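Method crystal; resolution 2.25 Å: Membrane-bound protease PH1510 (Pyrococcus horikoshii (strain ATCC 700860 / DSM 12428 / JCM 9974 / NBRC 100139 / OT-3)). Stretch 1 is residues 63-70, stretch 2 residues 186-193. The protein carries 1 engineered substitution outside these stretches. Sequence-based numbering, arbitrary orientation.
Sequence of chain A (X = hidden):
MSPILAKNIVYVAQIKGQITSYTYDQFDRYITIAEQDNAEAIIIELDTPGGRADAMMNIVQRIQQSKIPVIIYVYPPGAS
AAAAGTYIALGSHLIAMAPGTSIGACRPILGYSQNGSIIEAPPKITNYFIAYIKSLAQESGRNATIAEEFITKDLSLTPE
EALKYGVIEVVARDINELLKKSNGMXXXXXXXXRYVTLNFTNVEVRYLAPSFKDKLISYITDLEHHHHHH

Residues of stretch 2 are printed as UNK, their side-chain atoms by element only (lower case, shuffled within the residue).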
# COMPACT_ATOMS: atom_id res chain seq x y z
N ILE A 63 -0.92 1.68 -9.81
CA ILE A 63 0.39 1.98 -10.37
C ILE A 63 1.44 0.97 -9.90
O ILE A 63 2.20 0.44 -10.71
CB ILE A 63 0.80 3.41 -10.04
CG1 ILE A 63 -0.14 4.36 -10.81
CG2 ILE A 63 2.26 3.68 -10.36
CD1 ILE A 63 -0.11 5.77 -10.33
N GLN A 64 1.43 0.63 -8.62
CA GLN A 64 2.43 -0.28 -8.11
C GLN A 64 2.36 -1.67 -8.73
O GLN A 64 3.38 -2.32 -8.82
CB GLN A 64 2.37 -0.38 -6.59
CG GLN A 64 2.91 0.85 -5.86
CD GLN A 64 2.75 0.74 -4.34
OE1 GLN A 64 1.78 0.14 -3.85
NE2 GLN A 64 3.68 1.32 -3.59
N GLN A 65 1.16 -2.15 -9.05
CA GLN A 65 0.95 -3.47 -9.68
C GLN A 65 1.02 -3.39 -11.21
O GLN A 65 0.85 -4.38 -11.86
CB GLN A 65 -0.45 -4.06 -9.31
CG GLN A 65 -0.82 -4.19 -7.82
CD GLN A 65 -0.04 -5.27 -7.09
OE1 GLN A 65 1.18 -5.28 -7.07
NE2 GLN A 65 -0.77 -6.18 -6.46
N SER A 66 1.16 -2.19 -11.77
CA SER A 66 1.22 -2.00 -13.21
C SER A 66 2.27 -2.89 -13.82
O SER A 66 3.36 -3.00 -13.32
CB SER A 66 1.50 -0.53 -13.59
OG SER A 66 1.53 -0.38 -15.01
N LYS A 67 1.94 -3.53 -14.93
CA LYS A 67 2.93 -4.36 -15.62
C LYS A 67 3.83 -3.53 -16.50
O LYS A 67 4.77 -4.07 -17.04
CB LYS A 67 2.23 -5.44 -16.47
CG LYS A 67 1.52 -6.46 -15.59
CD LYS A 67 0.60 -7.39 -16.36
CE LYS A 67 -0.16 -8.31 -15.40
NZ LYS A 67 -1.33 -8.95 -16.03
N ILE A 68 3.54 -2.24 -16.67
CA ILE A 68 4.43 -1.33 -17.39
C ILE A 68 4.75 -0.11 -16.54
O ILE A 68 3.97 0.26 -15.67
CB ILE A 68 3.82 -0.88 -18.73
CG1 ILE A 68 2.61 -0.01 -18.51
CG2 ILE A 68 3.47 -2.10 -19.59
CD1 ILE A 68 2.06 0.56 -19.79
N PRO A 69 5.90 0.52 -16.81
CA PRO A 69 6.20 1.76 -16.10
C PRO A 69 5.13 2.86 -16.29
O PRO A 69 4.70 3.10 -17.39
CB PRO A 69 7.55 2.18 -16.70
CG PRO A 69 8.15 0.91 -17.25
CD PRO A 69 7.01 0.08 -17.70
N VAL A 70 4.71 3.47 -15.20
CA VAL A 70 3.88 4.66 -15.14
C VAL A 70 4.71 5.90 -14.73
O VAL A 70 5.32 5.95 -13.63
CB VAL A 70 2.75 4.51 -14.10
CG1 VAL A 70 1.77 5.70 -14.17
CG2 VAL A 70 2.03 3.20 -14.32
N UNK A 186 16.51 3.90 -14.85
CA UNK A 186 15.74 2.84 -14.21
C UNK A 186 14.50 3.37 -13.53
O UNK A 186 14.47 4.47 -13.01
c UNK A 186 16.58 2.10 -13.18
c UNK A 186 17.86 1.57 -13.76
n UNK A 186 20.01 -1.33 -12.97
c UNK A 186 18.62 0.65 -12.82
c UNK A 186 18.70 -0.75 -13.39
N UNK A 187 13.46 2.56 -13.52
CA UNK A 187 12.28 2.86 -12.77
C UNK A 187 12.68 2.93 -11.31
O UNK A 187 13.59 2.24 -10.87
c UNK A 187 10.68 1.87 -14.40
o UNK A 187 11.68 0.49 -12.70
c UNK A 187 11.17 1.81 -12.98
N UNK A 188 12.02 3.77 -10.55
CA UNK A 188 12.40 3.94 -9.17
C UNK A 188 11.75 2.91 -8.26
O UNK A 188 12.20 2.71 -7.15
c UNK A 188 12.86 6.49 -9.31
n UNK A 188 15.24 7.29 -7.32
c UNK A 188 15.14 6.08 -8.15
c UNK A 188 12.07 5.36 -8.66
c UNK A 188 14.37 6.32 -9.43
N UNK A 189 10.70 2.27 -8.73
CA UNK A 189 10.08 1.15 -8.03
C UNK A 189 10.06 -0.02 -9.04
O UNK A 189 10.18 0.19 -10.25
c UNK A 189 8.64 1.46 -7.53
c UNK A 189 7.71 1.89 -8.67
c UNK A 189 8.66 2.54 -6.48
c UNK A 189 6.24 2.02 -8.27
N UNK A 190 9.96 -1.25 -8.56
CA UNK A 190 9.95 -2.39 -9.48
C UNK A 190 8.72 -2.44 -10.40
O UNK A 190 7.67 -1.87 -10.10
c UNK A 190 10.28 -3.09 -7.18
c UNK A 190 9.82 -1.66 -7.16
c UNK A 190 9.98 -3.62 -8.54
N UNK A 191 8.89 -3.09 -11.53
CA UNK A 191 7.78 -3.48 -12.43
C UNK A 191 7.87 -4.99 -12.36
O UNK A 191 8.93 -5.54 -12.74
c UNK A 191 8.11 -1.48 -13.88
c UNK A 191 8.01 -2.98 -13.87
c UNK A 191 6.88 -3.43 -14.81
N UNK A 192 6.84 -5.65 -11.77
CA UNK A 192 6.85 -7.12 -11.40
C UNK A 192 8.23 -7.62 -10.98
O UNK A 192 8.81 -8.49 -11.65
c UNK A 192 6.32 -8.00 -12.55
c UNK A 192 4.86 -7.71 -12.90
o UNK A 192 3.92 -7.72 -12.05
n UNK A 192 4.65 -7.48 -14.19
N UNK A 193 8.77 -7.00 -9.94
CA UNK A 193 10.01 -7.44 -9.29
C UNK A 193 11.33 -7.01 -9.91
O UNK A 193 12.38 -7.32 -9.34
O HOH W 1 5.77 -1.75 -8.04

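Position 186 carries four carbons in a row ending in a nitrogen. The chain is unbranched and stays out of reach of stretch 1. This is Lys 186, and it is exposed.

Position 187 has a first carbon that bears one oxygen and one carbon. Its CA-to-CB bond points toward stretch 1, and the terminal carbon lies 3.9 Å from CB of Pro 69. One carbon and one oxygen on CB make this Thr 187. OG1 donates a hydrogen bond to the backbone O of position 189 at 2.9 Å, which ties the loop to itself.

Position 188 again shows four carbons in a row and a terminal nitrogen. It touches nothing on stretch 1. This is Lys 188; its NZ is hydrogen-bonded elsewhere in the structure.

Position 189 has four carbons, forked at the first, with one arm two carbons long. The end of the long arm is 4.3 Å from CG of Gln 64. The unequal fork identifies Ile 189. CD1 is the atom near Gln 64, and it packs against the aliphatic part of that side chain.

Position 190 has three carbons that close a ring onto the backbone N. The ring touches nothing on stretch 1. This is Pro 190. The link at this position is through its backbone O. Water 1 donates to O of Gln 64 at 2.6 Å and to O of Pro 190 at 2.8 Å. Two carbonyls cannot bond each other directly, and the water supplies the protons.

Position 191 has one carbon carrying two more, three in all. One branch comes 3.1 Å from O of Lys 67, a tight approach. This is Val 191. CG1 is that close branch, and it also lies 3.8 Å from O of Ser 66. CG2 is 4.1 Å from CG of Pro 69, an apolar contact.

Position 192 has two carbons, the second carrying one oxygen and one nitrogen. The end of the side chain comes nearer to stretch 1 than its base direction suggests. This is Asn 192. Its ND2 is 3.6 Å from CG of Lys 67.

Position 193 has no side-chain atoms. This is Gly 193. Its positive phi, 83°, favours glycine.

The contact has no direct hydrogen bond between the stretches. Val 191 is its centre, set against the turn from Ser 66 to Pro 69. Thr 187 and Ile 189 add apolar packing, and one water bridges the backbones.

Stretch 2 (186-193) KTKIPVNG
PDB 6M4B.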